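Local structure of rhusiopathiae surface protein B (Erysipelothrix rhusiopathiae, 3V10) at residues K18-N22 against I149-Q153; D59-L63 against K131-L135; I85-E89 against E100-V105. The protein probably binds collagen as an adhesin at the bacterial cell wall, this chain being its collagen-binding region, built of two immunoglobulin-like domains. One frame throughout, in Å; residues are numbered along the deposited sequence.

Interaction 1 (K18-N22 against I149-Q153); sequences KGLIN and ITISQ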
loop_
_atom_site.group_PDB
_atom_site.type_symbol
_atom_site.label_atom_id
_atom_site.label_comp_id
_atom_site.label_asym_id
_atom_site.label_seq_id
_atom_site.Cartn_x
_atom_site.Cartn_y
_atom_site.Cartn_z
ATOM N N LYS A 18 10.204 5.899 9.667
ATOM C CA LYS A 18 11.625 6.187 9.801
ATOM C C LYS A 18 12.341 4.887 10.123
ATOM O O LYS A 18 11.707 3.896 10.483
ATOM C CB LYS A 18 11.866 7.223 10.902
ATOM C CG LYS A 18 11.306 8.598 10.568
ATOM C CD LYS A 18 11.613 9.604 11.665
ATOM C CE LYS A 18 11.106 10.990 11.300
ATOM N NZ LYS A 18 11.336 11.969 12.400
ATOM N N GLY A 19 13.661 4.887 9.988
ATOM C CA GLY A 19 14.418 3.678 10.249
ATOM C C GLY A 19 14.496 2.802 9.012
ATOM O O GLY A 19 13.983 3.165 7.948
ATOM N N LEU A 20 15.133 1.643 9.145
ATOM C CA LEU A 20 15.280 0.724 8.026
ATOM C C LEU A 20 13.928 0.198 7.555
ATOM O O LEU A 20 13.192 -0.419 8.321
ATOM C CB LEU A 20 16.184 -0.442 8.428
ATOM C CG LEU A 20 16.581 -1.480 7.378
ATOM C CD1 LEU A 20 17.295 -0.811 6.201
ATOM C CD2 LEU A 20 17.484 -2.518 8.030
ATOM N N ILE A 21 13.599 0.459 6.295
ATOM C CA ILE A 21 12.339 -0.001 5.736
ATOM C C ILE A 21 12.564 -1.427 5.250
ATOM O O ILE A 21 13.427 -1.682 4.413
ATOM C CB ILE A 21 11.878 0.919 4.590
ATOM C CG1 ILE A 21 11.595 2.314 5.157
ATOM C CG2 ILE A 21 10.624 0.351 3.923
ATOM C CD1 ILE A 21 11.262 3.357 4.115
ATOM N N ASN A 22 11.769 -2.349 5.787
ATOM C CA ASN A 22 11.905 -3.773 5.494
ATOM C C ASN A 22 11.355 -4.334 4.179
ATOM O O ASN A 22 11.994 -5.190 3.557
ATOM C CB ASN A 22 11.333 -4.563 6.678
ATOM C CG ASN A 22 11.512 -6.055 6.527
ATOM O OD1 ASN A 22 10.589 -6.767 6.128
ATOM N ND2 ASN A 22 12.710 -6.538 6.838
ATOM N N ILE A 149 16.620 8.030 4.124
ATOM C CA ILE A 149 15.683 6.944 3.909
ATOM C C ILE A 149 16.569 5.731 3.679
ATOM O O ILE A 149 17.451 5.747 2.812
ATOM C CB ILE A 149 14.790 7.180 2.662
ATOM C CG1 ILE A 149 13.757 8.271 2.963
ATOM C CG2 ILE A 149 14.118 5.876 2.247
ATOM C CD1 ILE A 149 12.793 8.551 1.816
ATOM N N THR A 150 16.362 4.700 4.489
ATOM C CA THR A 150 17.126 3.466 4.384
ATOM C C THR A 150 16.173 2.344 4.005
ATOM O O THR A 150 15.189 2.090 4.704
ATOM C CB THR A 150 17.817 3.119 5.724
ATOM O OG1 THR A 150 16.826 2.910 6.737
ATOM C CG2 THR A 150 18.727 4.255 6.154
ATOM N N ILE A 151 16.470 1.680 2.892
ATOM C CA ILE A 151 15.633 0.599 2.395
ATOM C C ILE A 151 16.397 -0.710 2.331
ATOM O O ILE A 151 17.482 -0.784 1.758
ATOM C CB ILE A 151 15.096 0.915 0.979
ATOM C CG1 ILE A 151 14.174 2.137 1.027
ATOM C CG2 ILE A 151 14.353 -0.298 0.416
ATOM C CD1 ILE A 151 13.739 2.623 -0.340
ATOM N N SER A 152 15.818 -1.745 2.920
ATOM C CA SER A 152 16.446 -3.053 2.925
ATOM C C SER A 152 16.263 -3.776 1.600
ATOM O O SER A 152 15.151 -3.881 1.080
ATOM C CB SER A 152 15.867 -3.918 4.042
ATOM O OG SER A 152 16.298 -5.260 3.894
ATOM N N GLN A 153 17.372 -4.268 1.061
ATOM C CA GLN A 153 17.360 -5.026 -0.178
ATOM C C GLN A 153 17.781 -6.426 0.230
ATOM O O GLN A 153 18.966 -6.748 0.240
ATOM C CB GLN A 153 18.360 -4.449 -1.174
ATOM C CG GLN A 153 17.963 -3.104 -1.734
ATOM C CD GLN A 153 19.034 -2.525 -2.628
ATOM O OE1 GLN A 153 20.040 -1.999 -2.149
ATOM N NE2 GLN A 153 18.836 -2.634 -3.938
HETATM O O HOH W 1 14.167 5.370 6.501
HETATM O O HOH W 2 12.601 -4.387 0.405
#

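Interaction 2 (D59-L63 against K131-L135); sequences DEVSL and KIAEL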
loop_
_atom_site.group_PDB
_atom_site.type_symbol
_atom_site.label_atom_id
_atom_site.label_comp_id
_atom_site.label_asym_id
_atom_site.label_seq_id
_atom_site.Cartn_x
_atom_site.Cartn_y
_atom_site.Cartn_z
ATOM N N ASP A 59 20.190 3.237 -8.893
ATOM C CA ASP A 59 20.105 2.283 -9.996
ATOM C C ASP A 59 19.280 1.023 -9.749
ATOM O O ASP A 59 18.902 0.338 -10.702
ATOM C CB ASP A 59 21.513 1.896 -10.459
ATOM C CG ASP A 59 22.103 2.907 -11.426
ATOM O OD1 ASP A 59 22.060 4.117 -11.121
ATOM O OD2 ASP A 59 22.613 2.493 -12.493
ATOM N N GLU A 60 18.987 0.718 -8.491
ATOM C CA GLU A 60 18.212 -0.482 -8.170
ATOM C C GLU A 60 16.892 -0.209 -7.448
ATOM O O GLU A 60 15.956 -1.005 -7.533
ATOM C CB GLU A 60 19.057 -1.436 -7.317
ATOM C CG GLU A 60 20.390 -1.810 -7.945
ATOM C CD GLU A 60 21.178 -2.800 -7.110
ATOM O OE1 GLU A 60 21.165 -2.685 -5.864
ATOM O OE2 GLU A 60 21.821 -3.689 -7.705
ATOM N N VAL A 61 16.816 0.912 -6.741
ATOM C CA VAL A 61 15.610 1.260 -5.992
ATOM C C VAL A 61 15.049 2.623 -6.397
ATOM O O VAL A 61 15.758 3.628 -6.383
ATOM C CB VAL A 61 15.899 1.277 -4.469
ATOM C CG1 VAL A 61 14.619 1.585 -3.687
ATOM C CG2 VAL A 61 16.473 -0.050 -4.042
ATOM N N SER A 62 13.771 2.649 -6.763
ATOM C CA SER A 62 13.112 3.887 -7.154
ATOM C C SER A 62 11.778 4.020 -6.437
ATOM O O SER A 62 11.019 3.058 -6.339
ATOM C CB SER A 62 12.876 3.927 -8.673
ATOM O OG SER A 62 14.095 4.085 -9.385
ATOM N N LEU A 63 11.511 5.209 -5.909
ATOM C CA LEU A 63 10.244 5.467 -5.240
ATOM C C LEU A 63 9.357 6.145 -6.263
ATOM O O LEU A 63 9.833 6.960 -7.052
ATOM C CB LEU A 63 10.431 6.385 -4.030
ATOM C CG LEU A 63 10.765 5.675 -2.716
ATOM C CD1 LEU A 63 12.114 4.990 -2.834
ATOM C CD2 LEU A 63 10.776 6.691 -1.579
ATOM N N LYS A 131 21.428 -6.382 1.278
ATOM C CA LYS A 131 21.940 -5.063 0.924
ATOM C C LYS A 131 21.082 -3.943 1.507
ATOM O O LYS A 131 19.922 -4.158 1.854
ATOM C CB LYS A 131 21.977 -4.964 -0.603
ATOM C CG LYS A 131 22.762 -3.809 -1.189
ATOM C CD LYS A 131 22.791 -3.960 -2.708
ATOM C CE LYS A 131 23.602 -2.874 -3.389
ATOM N NZ LYS A 131 23.705 -3.141 -4.851
ATOM N N ILE A 132 21.669 -2.755 1.625
ATOM C CA ILE A 132 20.960 -1.590 2.148
ATOM C C ILE A 132 21.056 -0.445 1.149
ATOM O O ILE A 132 22.142 -0.106 0.684
ATOM C CB ILE A 132 21.560 -1.101 3.481
ATOM C CG1 ILE A 132 21.446 -2.199 4.537
ATOM C CG2 ILE A 132 20.832 0.163 3.953
ATOM C CD1 ILE A 132 22.083 -1.827 5.865
ATOM N N ALA A 133 19.912 0.142 0.814
ATOM C CA ALA A 133 19.891 1.260 -0.113
ATOM C C ALA A 133 19.658 2.539 0.673
ATOM O O ALA A 133 18.716 2.631 1.457
ATOM C CB ALA A 133 18.786 1.067 -1.147
ATOM N N GLU A 134 20.539 3.519 0.473
ATOM C CA GLU A 134 20.423 4.797 1.151
ATOM C C GLU A 134 19.920 5.838 0.161
ATOM O O GLU A 134 20.629 6.205 -0.770
ATOM C CB GLU A 134 21.775 5.233 1.702
ATOM C CG GLU A 134 22.341 4.294 2.753
ATOM C CD GLU A 134 23.610 4.839 3.376
ATOM O OE1 GLU A 134 24.567 5.101 2.619
ATOM O OE2 GLU A 134 23.640 5.007 4.614
ATOM N N LEU A 135 18.702 6.313 0.379
ATOM C CA LEU A 135 18.099 7.305 -0.502
ATOM C C LEU A 135 17.730 8.592 0.221
ATOM O O LEU A 135 16.553 8.921 0.359
ATOM C CB LEU A 135 16.857 6.717 -1.171
ATOM C CG LEU A 135 17.098 5.548 -2.132
ATOM C CD1 LEU A 135 15.762 5.017 -2.622
ATOM C CD2 LEU A 135 17.957 6.005 -3.302
#

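Interaction 3 (I85-E89 against E100-V105); sequences ITLGE and EFMEDV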
loop_
_atom_site.group_PDB
_atom_site.type_symbol
_atom_site.label_atom_id
_atom_site.label_comp_id
_atom_site.label_asym_id
_atom_site.label_seq_id
_atom_site.Cartn_x
_atom_site.Cartn_y
_atom_site.Cartn_z
ATOM N N ILE A 85 -13.644 24.989 -2.515
ATOM C CA ILE A 85 -13.131 25.724 -3.645
ATOM C C ILE A 85 -11.832 25.046 -4.064
ATOM O O ILE A 85 -11.002 24.715 -3.224
ATOM C CB ILE A 85 -12.909 27.217 -3.271
ATOM C CG1 ILE A 85 -11.975 27.887 -4.275
ATOM C CG2 ILE A 85 -12.357 27.328 -1.865
ATOM C CD1 ILE A 85 -12.191 27.453 -5.702
ATOM N N THR A 86 -11.687 24.815 -5.368
ATOM C CA THR A 86 -10.501 24.173 -5.916
ATOM C C THR A 86 -9.398 25.206 -6.085
ATOM O O THR A 86 -9.490 26.102 -6.925
ATOM C CB THR A 86 -10.815 23.524 -7.273
ATOM O OG1 THR A 86 -11.932 22.639 -7.121
ATOM C CG2 THR A 86 -9.619 22.731 -7.775
ATOM N N LEU A 87 -8.358 25.074 -5.268
ATOM C CA LEU A 87 -7.232 25.998 -5.288
ATOM C C LEU A 87 -5.996 25.425 -5.950
ATOM O O LEU A 87 -5.115 26.169 -6.367
ATOM C CB LEU A 87 -6.879 26.425 -3.861
ATOM C CG LEU A 87 -7.611 27.644 -3.305
ATOM C CD1 LEU A 87 -7.034 28.908 -3.873
ATOM C CD2 LEU A 87 -9.063 27.537 -3.638
ATOM N N GLY A 88 -5.921 24.105 -6.043
ATOM C CA GLY A 88 -4.756 23.508 -6.656
ATOM C C GLY A 88 -5.061 22.187 -7.310
ATOM O O GLY A 88 -6.168 21.656 -7.201
ATOM N N GLU A 89 -4.062 21.657 -7.997
ATOM C CA GLU A 89 -4.202 20.390 -8.684
ATOM C C GLU A 89 -2.884 19.636 -8.611
ATOM O O GLU A 89 -1.826 20.193 -8.905
ATOM C CB GLU A 89 -4.583 20.653 -10.141
ATOM C CG GLU A 89 -4.770 19.430 -11.001
ATOM C CD GLU A 89 -5.278 19.802 -12.378
ATOM O OE1 GLU A 89 -6.368 20.402 -12.461
ATOM O OE2 GLU A 89 -4.588 19.504 -13.373
ATOM N N GLU A 100 0.065 22.476 -9.084
ATOM C CA GLU A 100 -0.232 23.723 -9.782
ATOM C C GLU A 100 -1.407 24.444 -9.127
ATOM O O GLU A 100 -2.406 23.822 -8.766
ATOM C CB GLU A 100 -0.551 23.449 -11.260
ATOM C CG GLU A 100 -0.991 24.683 -12.042
ATOM C CD GLU A 100 -1.345 24.369 -13.488
ATOM O OE1 GLU A 100 -2.115 23.412 -13.714
ATOM O OE2 GLU A 100 -0.865 25.082 -14.396
ATOM N N PHE A 101 -1.271 25.756 -8.962
ATOM C CA PHE A 101 -2.324 26.570 -8.373
ATOM C C PHE A 101 -3.402 26.825 -9.423
ATOM O O PHE A 101 -3.095 27.119 -10.575
ATOM C CB PHE A 101 -1.742 27.903 -7.892
ATOM C CG PHE A 101 -0.918 27.792 -6.637
ATOM C CD1 PHE A 101 -1.534 27.717 -5.393
ATOM C CD2 PHE A 101 0.473 27.760 -6.701
ATOM C CE1 PHE A 101 -0.781 27.615 -4.227
ATOM C CE2 PHE A 101 1.238 27.656 -5.536
ATOM C CZ PHE A 101 0.608 27.584 -4.297
ATOM N N MET A 102 -4.663 26.713 -9.022
ATOM C CA MET A 102 -5.777 26.933 -9.936
ATOM C C MET A 102 -6.302 28.364 -9.838
ATOM O O MET A 102 -5.901 29.124 -8.957
ATOM C CB MET A 102 -6.906 25.933 -9.650
ATOM C CG MET A 102 -6.558 24.478 -9.974
ATOM S SD MET A 102 -6.323 24.137 -11.751
ATOM C CE MET A 102 -4.567 24.221 -11.893
ATOM N N GLU A 103 -7.204 28.712 -10.751
ATOM C CA GLU A 103 -7.809 30.041 -10.828
ATOM C C GLU A 103 -8.219 30.687 -9.503
ATOM O O GLU A 103 -7.855 31.831 -9.223
ATOM C CB GLU A 103 -9.040 29.983 -11.741
ATOM C CG GLU A 103 -9.760 31.310 -11.936
ATOM C CD GLU A 103 -8.921 32.323 -12.685
ATOM O OE1 GLU A 103 -8.157 31.912 -13.587
ATOM O OE2 GLU A 103 -9.037 33.529 -12.386
ATOM N N ASP A 104 -8.972 29.961 -8.688
ATOM C CA ASP A 104 -9.452 30.514 -7.432
ATOM C C ASP A 104 -8.435 30.829 -6.349
ATOM O O ASP A 104 -8.813 31.227 -5.249
ATOM C CB ASP A 104 -10.551 29.625 -6.864
ATOM C CG ASP A 104 -11.830 29.701 -7.676
ATOM O OD1 ASP A 104 -12.438 30.791 -7.722
ATOM O OD2 ASP A 104 -12.223 28.676 -8.273
ATOM N N VAL A 105 -7.149 30.665 -6.641
ATOM C CA VAL A 105 -6.152 30.996 -5.636
ATOM C C VAL A 105 -6.152 32.512 -5.495
ATOM O O VAL A 105 -5.673 33.064 -4.506
ATOM C CB VAL A 105 -4.745 30.499 -6.036
ATOM C CG1 VAL A 105 -4.235 31.277 -7.228
ATOM C CG2 VAL A 105 -3.796 30.622 -4.848
HETATM O O HOH W 3 -10.137 27.343 -9.227
HETATM O O HOH W 4 -2.484 20.843 -13.278
#

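Interaction 1 (K18-N22 against I149-Q153)
I21 is the centre of this short parallel pairing, because both of its backbone polar groups bond across it. I21 N donates to T150 O (2.8 Å), and I21 O accepts from S152 N (2.8 Å); both bonds are nearly straight. One residue thus bridges the two neighbours of its partner I151, as parallel strands do. I151 in turn has its backbone bonds with A133, so 150-153 is the central strand of a small three-stranded mixed sheet and 20-21 an outermost one.

Where the ladder loosens, water takes over. Water 1 donates to G19 O (2.6 Å) and accepts from T150 N (3.1 Å), while water 2 donates to S152 O (2.7 Å) and only weakly to N22 O (3.3 Å). Near water 1, T150 OG1 lies 3.1 Å from G19 O. G19 suits its place because, at a phi of 87°, a beta-carbon would collide with the carbonyl oxygen of K18.

I21 and I151 lie together (I21 CB to I151 CG1, 4.4 Å) on the buried face, where I21 CD1 also meets I149 CG2 at 4.2 Å. These isoleucines face the large sheet, touching I28 and F30 on strand 28-35 and V61 and L63 on strand 61-65. On the outer face L20 CD1 covers S152 CB at 4.0 Å. The chemistry implies a pairing tied by two direct backbone bonds, solvated at its ends and apolar on its inner face.

Interaction 2 (D59-L63 against K131-L135)
No backbone bond joins these segments: they meet through their side chains, with V61 and A133 7.3 Å apart between CA atoms, the closest such pair across the contact. The end-to-end directions of the touching parts differ by 42°. This is face packing between the large sheet, which holds strand 61-65, and the small sheet edged by strand 131-134, as in the sandwich of an immunoglobulin-like domain.

Alternation along 131-135 turns K131, A133 and L135 inward and sends I132 and E134 to solvent. The inner row runs long, small and large, and the opposite segment fits it. A133 makes the hollow: its lone methyl lets branched V61 come close, with V61 CG2 3.9 Å from A133 CB. L135 is the bump. Its CD1 settles in the notch between V61 and L63, touching V61 CG1 at 3.8 Å and L63 CD1 at 3.7 Å, so that three methyl groups form a compact triangle. From the neighbouring strand, I151 packs on V61 and L63 as well, and L63 also touches I28 and F30 of strand 28-35.

At the outer end the fit changes character. K131 is fully extended, and its length carries NZ across the gap to E60 OE1, a salt bridge of 2.8 Å; the same oxygen also accepts a hydrogen bond from Q153 NE2. Aliphatic packing therefore closes the inside of the interface, whereas a charged pair, both partners partly exposed, closes its outer end.

Interaction 3 (I85-E89 against E100-V105)
The segment begins at I85, whose side chain faces D104; these atoms are modelled too close together for anything to be read from their separation. At T86 the link is through solvent: water 3 donates to T86 O (2.7 Å) and to D104 OD2 (2.7 Å) and accepts from D104 N (2.9 Å). The carboxylate gives D104, within the 3-10 segment that begins at E103, a second hold on the water beside its backbone N. The methyl T86 CG2 lies 4.2 Å from M102 CG.

L87 makes the first direct backbone bond between the segments. L87 O accepts from M102 N at 2.7 Å along an almost straight bond, and the apolar side chains of L87 and V105 meet. The turn carrying V105 is itself held by V105 N donating to M102 O (3.0 Å).

G88 pairs with F101 as a non-hydrogen-bonded antiparallel pair. Its CA comes within 3.2 Å of E100 O in a CA-H...O contact; a beta-carbon here would sit close to that oxygen, so the absence of one eases the approach. F101 turns its ring to a stack with F45.

E89 and E100 form the next, hydrogen-bonded pair, from which the ladder continues toward the hairpin turn: E89 N donates to E100 O (2.8 Å) and E100 N to E89 O (3.0 Å). Water 4 sits between their carboxylates, 2.5 Å from E89 OE2 and 2.6 Å from E100 OE1.

L87 and G88 together face V75 on strand 71-77, forming a classic beta bulge within the beta hairpin 85-93/96-101 of the N-terminal immunoglobulin-like domain.

Interactions 1 and 2 share the small three-stranded sheet: their centres are 9 Å apart, and the backbone of 150-153 bonds on to 131-134, so one supplies in-sheet pairing and the other packs that sheet on the large one. Interaction 3 lies about 35 Å from both, centre to centre, although it and interaction 2 reach the same large sheet. Interaction 2 is the most buried and relies on aliphatic side chains with a salt bridge at the outer end. Interactions 1 and 3, only partly buried, rely on backbone hydrogen bonds supplemented by water, parallel in the first and antiparallel in the second. Along the chain the three are nested, 3 within 2 within 1.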